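Local coordinates for major extracellular endoglucanase (Xanthomonas campestris pv. campestris, PDB 4TUF), which hydrolyses internal beta-1,4-glucosidic linkages in cellulose and related beta-glucans, this chain being the catalytic domain of the secreted enzyme, at residues 274-279 with 295-300; 52-57 with 312-317; 43-48 with 323-328. All blocks are in the same frame, centred on the assembly; numbering follows the deposited sequence.

Interaction 1 (274-279 with 295-300); sequences LLLGEF and DALVKY
L297 holds its CG anti to the backbone N (chi1 176°), and F279 sets its CG between its own backbone N and carbonyl carbon (chi1 70°); together these torsions bring the CD2 methyl of L297 up to the phenylalanine. L297 CD2 lies 3.8 Å from F279 CD2, with CB and CG of the same phenylalanine only slightly farther off. The methyl thus lies by the root of the ring, approaching it obliquely. L276 comes from the same strand and reaches toward L297 tip to tip, its CD1 4.0 Å from L297 CD2. All three side chains are buried and apolar, and no hydrogen bond spans the pair; the closest CA atoms, those of F279 and L297, are 9.2 Å apart, so side chains, and not backbones, make the contact. L276 and F279 face the same helix although three positions apart because G277 (psi -36°) interrupts the extended backbone. E278, between them, is directed elsewhere: its carboxylate meets R58 in a salt bridge and Y238 in a hydrogen bond. E278 is the probable nucleophile, as in other family 5 glycosidases. The arrangement is that of a TIM-barrel beta-alpha-beta unit, strand 276-280, helix 288-303 and strand 309-311, with hydrophobic residues packing outward on the helix and, on the same strand, the probable nucleophile.

Interaction 2 (52-57 with 312-317); sequences LGFNAV and WSWNPN
W314 carries the largest buried area here, 49 Å², and meets L52 (26 Å²) and F54 (18 Å²) with one corner of its six-membered ring. With CG anti to the backbone N (chi1 178°), the side chain carries the indole to 52-57, although the residue's first side-chain bond does not point there. L52 CD1 lies in the plane of the indole at its edge, 3.6 Å from W314 CZ3 and 3.8 Å from W314 CH2, and the two side chains cross at about a right angle. F54 adds a longer contact, its CE2 4.2 Å from W314 CZ3; this atom too is near the indole plane, while the tryptophan corner lies obliquely to the phenyl ring. Neither partner covers an indole face, so this is no stack; no hydrogen bond crosses the segments. L52 and F54 flank G53, whose positive phi (127°) ends helix 42-51 in a Schellman motif, and the turn there lets residues on both of its sides face W314. W344 of helix 334-344 also meets the F54 ring edge-to-face. On the other segment a cis peptide joins W312 to S313 as the chain leaves strand 309-311. This strand pairs in parallel with 16-23, closing the eight-stranded TIM barrel; W314 touches V22 of 16-23, and its loop packs on the turn between helix 42-51 and strand 56-61.

Interaction 3 (43-48 with 323-328); sequences KDMIVQ and GILRDD
Q48 OE1 accepts a hydrogen bond from NH1 of R40, and the same oxygen also rests 4.1 Å from CD2 of L325. The first partner satisfies the amide oxygen; the second is a methyl that merely packs against it. The contact joins the first barrel helix, 42-51, to the loop between strand 309-311 and helix 334-344. Q48 reaches this position with CG anti to the backbone N (chi1 -171°) and a chain extended beyond it, which carries the amide off the helix and obliquely past the leucine. L325 supplies more than half of the 99 Å² buried between the segments, 53 Å², and it does so as a fork. While CD2 packs against the amide oxygen, the other branch of L325, CD1, lies 4.2 Å from M45 SD. M45 and Q48 are three residues apart, nearly one helical turn, so the two branches of L325 meet neighbouring positions on one side of the helix. The backbones stay well apart, with 10.3 Å between the CA atoms of M45 and L325. W314 packs against M45 and L325. Nearer the start of the helix, K43 NZ forms a salt bridge with a bound dihydrogenphosphate ion, and R326 on the loop forms one with E285; both charges are engaged away from this contact. With no hydrogen bond or ion pair between 43-48 and 323-328, the contact rests on van der Waals packing, one methyl against a thioether and one against an amide oxygen, and that oxygen of Q48 has its hydrogen bond from R40, not from the loop it touches.

Overall arrangement
All three contacts lack cross-segment hydrogen bonds, but they differ in depth. Every touching residue of interaction 1 is buried, whereas interactions 2 and 3 each include a partly exposed one, L52 and Q48, and interaction 3 lies farthest out, 18 Å from the chain's centre. Interaction 1 joins a barrel strand to its following helix, beside E278, the probable nucleophile. Interactions 2 and 3, with centres 8 Å apart, tie the loop after strand 309-311 to helix 42-51 and the turn that ends it. Interactions 1 and 2 join aliphatic and aromatic side chains; interaction 3 adds a thioether and an amide. Probable backbone bonds connect the set: F279 O lies 2.8 Å from W312 N, and S313 O is 3.0 Å from I324 N.

Interaction 1 (274-279 with 295-300)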
# COMPACT_ATOMS: atom_id res chain seq x y z
N LEU A 274 0.51 3.46 12.75
CA LEU A 274 1.30 2.63 11.85
C LEU A 274 0.58 1.36 11.42
O LEU A 274 -0.13 0.73 12.20
CB LEU A 274 2.64 2.28 12.51
CG LEU A 274 3.74 1.63 11.67
CD1 LEU A 274 5.11 2.03 12.21
CD2 LEU A 274 3.62 0.11 11.65
N LEU A 275 0.76 1.01 10.16
CA LEU A 275 0.30 -0.25 9.61
C LEU A 275 1.21 -0.61 8.44
O LEU A 275 2.00 0.21 7.99
CB LEU A 275 -1.17 -0.15 9.17
CG LEU A 275 -1.64 1.02 8.29
CD1 LEU A 275 -1.10 0.96 6.87
CD2 LEU A 275 -3.16 1.06 8.25
N LEU A 276 1.08 -1.83 7.93
CA LEU A 276 1.85 -2.22 6.75
C LEU A 276 1.07 -1.96 5.45
O LEU A 276 -0.04 -2.46 5.27
CB LEU A 276 2.25 -3.68 6.84
CG LEU A 276 3.13 -4.02 8.03
CD1 LEU A 276 3.35 -5.52 8.13
CD2 LEU A 276 4.44 -3.27 7.92
N GLY A 277 1.66 -1.19 4.55
CA GLY A 277 1.06 -0.94 3.25
C GLY A 277 1.08 -2.18 2.37
O GLY A 277 0.15 -2.42 1.60
N GLU A 278 2.15 -2.96 2.47
CA GLU A 278 2.26 -4.23 1.77
C GLU A 278 3.00 -5.25 2.62
O GLU A 278 4.09 -4.98 3.14
CB GLU A 278 3.00 -4.06 0.43
CG GLU A 278 2.25 -3.27 -0.63
CD GLU A 278 3.04 -3.16 -1.91
OE1 GLU A 278 4.00 -3.94 -2.08
OE2 GLU A 278 2.72 -2.29 -2.75
N PHE A 279 2.41 -6.42 2.77
CA PHE A 279 3.10 -7.58 3.32
C PHE A 279 2.45 -8.84 2.77
O PHE A 279 1.26 -8.85 2.44
CB PHE A 279 3.07 -7.55 4.85
CG PHE A 279 1.71 -7.81 5.44
CD1 PHE A 279 0.77 -6.79 5.52
CD2 PHE A 279 1.37 -9.06 5.92
CE1 PHE A 279 -0.48 -7.02 6.06
CE2 PHE A 279 0.12 -9.30 6.46
CZ PHE A 279 -0.80 -8.28 6.54
N ASP A 295 3.46 -16.20 9.70
CA ASP A 295 2.91 -16.49 11.02
C ASP A 295 3.57 -15.62 12.09
O ASP A 295 2.88 -15.02 12.91
CB ASP A 295 3.10 -17.97 11.37
CG ASP A 295 2.13 -18.87 10.63
OD1 ASP A 295 1.05 -18.40 10.23
OD2 ASP A 295 2.45 -20.07 10.46
N ALA A 296 4.89 -15.54 12.06
CA ALA A 296 5.65 -14.77 13.04
C ALA A 296 5.38 -13.27 12.95
O ALA A 296 5.31 -12.58 13.97
CB ALA A 296 7.14 -15.04 12.89
N LEU A 297 5.23 -12.77 11.72
CA LEU A 297 4.94 -11.35 11.51
C LEU A 297 3.60 -10.98 12.13
O LEU A 297 3.48 -9.94 12.79
CB LEU A 297 4.94 -11.02 10.02
CG LEU A 297 4.54 -9.57 9.68
CD1 LEU A 297 5.51 -8.58 10.33
CD2 LEU A 297 4.48 -9.33 8.17
N VAL A 298 2.60 -11.83 11.92
CA VAL A 298 1.28 -11.60 12.50
C VAL A 298 1.35 -11.61 14.03
O VAL A 298 0.80 -10.72 14.69
CB VAL A 298 0.26 -12.65 12.01
CG1 VAL A 298 -1.02 -12.59 12.82
CG2 VAL A 298 -0.02 -12.45 10.53
N LYS A 299 2.05 -12.59 14.58
CA LYS A 299 2.26 -12.68 16.02
C LYS A 299 2.92 -11.40 16.56
O LYS A 299 2.53 -10.89 17.61
CB LYS A 299 3.11 -13.90 16.36
CG LYS A 299 3.32 -14.15 17.85
CD LYS A 299 4.42 -15.18 18.08
CE LYS A 299 4.68 -15.41 19.56
NZ LYS A 299 3.56 -16.12 20.23
N TYR A 300 3.90 -10.88 15.82
CA TYR A 300 4.60 -9.67 16.23
C TYR A 300 3.72 -8.43 16.09
O TYR A 300 3.72 -7.56 16.96
CB TYR A 300 5.89 -9.49 15.42
CG TYR A 300 6.54 -8.15 15.61
CD1 TYR A 300 7.32 -7.88 16.73
CD2 TYR A 300 6.38 -7.14 14.67
CE1 TYR A 300 7.92 -6.65 16.91
CE2 TYR A 300 6.98 -5.90 14.84
CZ TYR A 300 7.75 -5.66 15.96
OH TYR A 300 8.34 -4.44 16.14

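Interaction 2 (52-57 with 312-317)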
# COMPACT_ATOMS: atom_id res chain seq x y z
N LEU A 52 -15.19 -11.98 2.13
CA LEU A 52 -14.15 -12.74 2.81
C LEU A 52 -13.77 -12.08 4.12
O LEU A 52 -13.16 -12.71 4.99
CB LEU A 52 -12.91 -12.89 1.93
CG LEU A 52 -13.08 -13.69 0.64
CD1 LEU A 52 -11.87 -13.48 -0.26
CD2 LEU A 52 -13.27 -15.17 0.94
N GLY A 53 -14.14 -10.81 4.26
CA GLY A 53 -13.88 -10.08 5.48
C GLY A 53 -13.15 -8.77 5.29
O GLY A 53 -13.01 -8.00 6.24
N PHE A 54 -12.68 -8.51 4.07
CA PHE A 54 -11.96 -7.27 3.79
C PHE A 54 -12.91 -6.07 3.80
O PHE A 54 -14.00 -6.14 3.24
CB PHE A 54 -11.24 -7.32 2.43
CG PHE A 54 -10.16 -8.36 2.34
CD1 PHE A 54 -8.93 -8.16 2.93
CD2 PHE A 54 -10.37 -9.53 1.62
CE1 PHE A 54 -7.93 -9.12 2.83
CE2 PHE A 54 -9.38 -10.49 1.52
CZ PHE A 54 -8.16 -10.28 2.12
N ASN A 55 -12.49 -4.98 4.43
CA ASN A 55 -13.28 -3.76 4.40
C ASN A 55 -12.46 -2.59 3.88
O ASN A 55 -12.90 -1.44 3.96
CB ASN A 55 -13.84 -3.44 5.78
CG ASN A 55 -12.81 -2.81 6.70
OD1 ASN A 55 -11.61 -3.03 6.55
ND2 ASN A 55 -13.28 -2.03 7.66
N ALA A 56 -11.27 -2.88 3.38
CA ALA A 56 -10.37 -1.83 2.94
C ALA A 56 -9.53 -2.29 1.76
O ALA A 56 -9.18 -3.46 1.65
CB ALA A 56 -9.47 -1.39 4.09
N VAL A 57 -9.20 -1.35 0.88
CA VAL A 57 -8.49 -1.66 -0.35
C VAL A 57 -7.43 -0.60 -0.65
O VAL A 57 -7.68 0.60 -0.51
CB VAL A 57 -9.49 -1.78 -1.53
CG1 VAL A 57 -8.89 -1.27 -2.83
CG2 VAL A 57 -9.96 -3.22 -1.70
N TRP A 312 -0.62 -8.18 0.48
CA TRP A 312 -0.18 -8.23 -0.91
C TRP A 312 -0.23 -9.67 -1.43
O TRP A 312 0.60 -10.48 -1.01
CB TRP A 312 1.25 -7.68 -1.02
CG TRP A 312 1.78 -7.51 -2.41
CD1 TRP A 312 1.16 -6.88 -3.44
CD2 TRP A 312 3.05 -7.93 -2.91
NE1 TRP A 312 1.95 -6.90 -4.56
CE2 TRP A 312 3.12 -7.54 -4.26
CE3 TRP A 312 4.13 -8.62 -2.35
CZ2 TRP A 312 4.24 -7.81 -5.06
CZ3 TRP A 312 5.24 -8.88 -3.15
CH2 TRP A 312 5.28 -8.48 -4.48
N SER A 313 -1.17 -10.00 -2.31
CA SER A 313 -2.17 -9.08 -2.86
C SER A 313 -3.48 -9.82 -3.11
O SER A 313 -3.60 -11.00 -2.81
CB SER A 313 -1.69 -8.46 -4.16
OG SER A 313 -1.49 -9.47 -5.13
N TRP A 314 -4.45 -9.13 -3.69
CA TRP A 314 -5.67 -9.79 -4.14
C TRP A 314 -5.37 -10.68 -5.33
O TRP A 314 -5.64 -11.88 -5.31
CB TRP A 314 -6.74 -8.76 -4.52
CG TRP A 314 -8.00 -9.36 -5.04
CD1 TRP A 314 -8.49 -9.29 -6.32
CD2 TRP A 314 -8.95 -10.14 -4.30
NE1 TRP A 314 -9.68 -9.97 -6.41
CE2 TRP A 314 -9.98 -10.51 -5.19
CE3 TRP A 314 -9.02 -10.57 -2.97
CZ2 TRP A 314 -11.07 -11.28 -4.79
CZ3 TRP A 314 -10.10 -11.34 -2.57
CH2 TRP A 314 -11.11 -11.69 -3.48
N ASN A 315 -4.78 -10.08 -6.35
CA ASN A 315 -4.46 -10.75 -7.60
C ASN A 315 -3.43 -11.85 -7.47
O ASN A 315 -2.44 -11.71 -6.76
CB ASN A 315 -3.96 -9.72 -8.62
CG ASN A 315 -4.59 -8.35 -8.45
OD1 ASN A 315 -4.38 -7.69 -7.44
ND2 ASN A 315 -5.36 -7.93 -9.43
N PRO A 316 -3.65 -12.94 -8.18
CA PRO A 316 -2.70 -14.03 -8.28
C PRO A 316 -1.44 -13.67 -9.00
O PRO A 316 -0.38 -14.18 -8.67
CB PRO A 316 -3.45 -15.07 -9.08
CG PRO A 316 -4.56 -14.35 -9.70
CD PRO A 316 -4.95 -13.37 -8.67
N ASN A 317 -1.58 -12.88 -10.06
CA ASN A 317 -0.47 -12.67 -10.96
C ASN A 317 0.45 -11.59 -10.45
O ASN A 317 0.73 -10.61 -11.14
CB ASN A 317 -0.98 -12.32 -12.35
CG ASN A 317 -1.74 -11.02 -12.38
OD1 ASN A 317 -2.24 -10.57 -11.36
ND2 ASN A 317 -1.83 -10.41 -13.55

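Interaction 3 (43-48 with 323-328)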
# COMPACT_ATOMS: atom_id res chain seq x y z
N LYS A 43 -17.50 -6.04 -10.70
CA LYS A 43 -18.41 -5.82 -9.58
C LYS A 43 -18.51 -7.07 -8.71
O LYS A 43 -18.52 -6.98 -7.49
CB LYS A 43 -19.79 -5.41 -10.09
CG LYS A 43 -20.42 -4.23 -9.38
CD LYS A 43 -21.93 -4.22 -9.58
CE LYS A 43 -22.55 -2.85 -9.35
NZ LYS A 43 -22.27 -1.90 -10.47
N ASP A 44 -18.59 -8.24 -9.35
CA ASP A 44 -18.69 -9.50 -8.63
C ASP A 44 -17.41 -9.83 -7.86
O ASP A 44 -17.46 -10.41 -6.78
CB ASP A 44 -19.05 -10.64 -9.58
CG ASP A 44 -20.50 -10.60 -10.03
OD1 ASP A 44 -21.17 -9.57 -9.79
OD2 ASP A 44 -20.98 -11.60 -10.62
N MET A 45 -16.27 -9.45 -8.42
CA MET A 45 -15.00 -9.68 -7.76
C MET A 45 -14.85 -8.80 -6.51
O MET A 45 -14.24 -9.20 -5.52
CB MET A 45 -13.84 -9.44 -8.74
CG MET A 45 -12.50 -9.95 -8.24
SD MET A 45 -11.35 -10.31 -9.57
CE MET A 45 -11.13 -8.69 -10.29
N ILE A 46 -15.40 -7.59 -6.57
CA ILE A 46 -15.39 -6.72 -5.40
C ILE A 46 -16.31 -7.29 -4.32
O ILE A 46 -15.95 -7.36 -3.15
CB ILE A 46 -15.84 -5.29 -5.76
CG1 ILE A 46 -14.73 -4.58 -6.55
CG2 ILE A 46 -16.18 -4.49 -4.51
CD1 ILE A 46 -15.14 -3.22 -7.06
N VAL A 47 -17.50 -7.72 -4.74
CA VAL A 47 -18.48 -8.33 -3.85
C VAL A 47 -17.85 -9.50 -3.10
O VAL A 47 -18.12 -9.70 -1.91
CB VAL A 47 -19.71 -8.83 -4.65
CG1 VAL A 47 -20.50 -9.87 -3.87
CG2 VAL A 47 -20.60 -7.65 -5.03
N GLN A 48 -17.00 -10.25 -3.78
CA GLN A 48 -16.37 -11.42 -3.19
C GLN A 48 -15.34 -11.06 -2.13
O GLN A 48 -15.26 -11.71 -1.09
CB GLN A 48 -15.70 -12.29 -4.25
CG GLN A 48 -15.23 -13.61 -3.70
CD GLN A 48 -14.54 -14.47 -4.73
OE1 GLN A 48 -14.09 -13.98 -5.77
NE2 GLN A 48 -14.44 -15.77 -4.44
N GLY A 323 -1.49 -14.56 -4.56
CA GLY A 323 -2.45 -13.69 -3.92
C GLY A 323 -3.46 -14.42 -3.06
O GLY A 323 -3.20 -15.52 -2.58
N ILE A 324 -4.60 -13.78 -2.85
CA ILE A 324 -5.70 -14.41 -2.14
C ILE A 324 -6.42 -15.36 -3.10
O ILE A 324 -6.81 -16.47 -2.72
CB ILE A 324 -6.67 -13.36 -1.58
CG1 ILE A 324 -5.93 -12.43 -0.62
CG2 ILE A 324 -7.82 -14.02 -0.85
CD1 ILE A 324 -5.34 -13.15 0.58
N LEU A 325 -6.57 -14.94 -4.35
CA LEU A 325 -7.12 -15.80 -5.39
C LEU A 325 -6.04 -16.69 -5.99
O LEU A 325 -4.87 -16.30 -6.08
CB LEU A 325 -7.77 -14.98 -6.50
CG LEU A 325 -8.99 -14.14 -6.13
CD1 LEU A 325 -9.39 -13.28 -7.31
CD2 LEU A 325 -10.15 -15.02 -5.71
N ARG A 326 -6.42 -17.89 -6.41
CA ARG A 326 -5.52 -18.75 -7.17
C ARG A 326 -5.52 -18.32 -8.64
O ARG A 326 -6.14 -17.33 -9.00
CB ARG A 326 -5.92 -20.22 -7.02
CG ARG A 326 -5.90 -20.73 -5.59
CD ARG A 326 -6.02 -22.25 -5.55
NE ARG A 326 -6.10 -22.76 -4.19
CZ ARG A 326 -5.05 -23.02 -3.43
NH1 ARG A 326 -3.83 -22.83 -3.90
NH2 ARG A 326 -5.21 -23.49 -2.19
N ASP A 327 -4.83 -19.09 -9.48
CA ASP A 327 -4.62 -18.70 -10.87
C ASP A 327 -5.90 -18.79 -11.71
O ASP A 327 -5.96 -18.25 -12.81
CB ASP A 327 -3.52 -19.56 -11.49
CG ASP A 327 -2.22 -19.48 -10.73
OD1 ASP A 327 -1.82 -18.36 -10.32
OD2 ASP A 327 -1.58 -20.53 -10.52
N ASP A 328 -6.92 -19.47 -11.19
CA ASP A 328 -8.20 -19.57 -11.89
C ASP A 328 -9.07 -18.34 -11.63
O ASP A 328 -10.17 -18.22 -12.17
CB ASP A 328 -8.96 -20.84 -11.48
CG ASP A 328 -9.10 -20.98 -9.97
OD1 ASP A 328 -8.79 -20.02 -9.23
OD2 ASP A 328 -9.54 -22.06 -9.52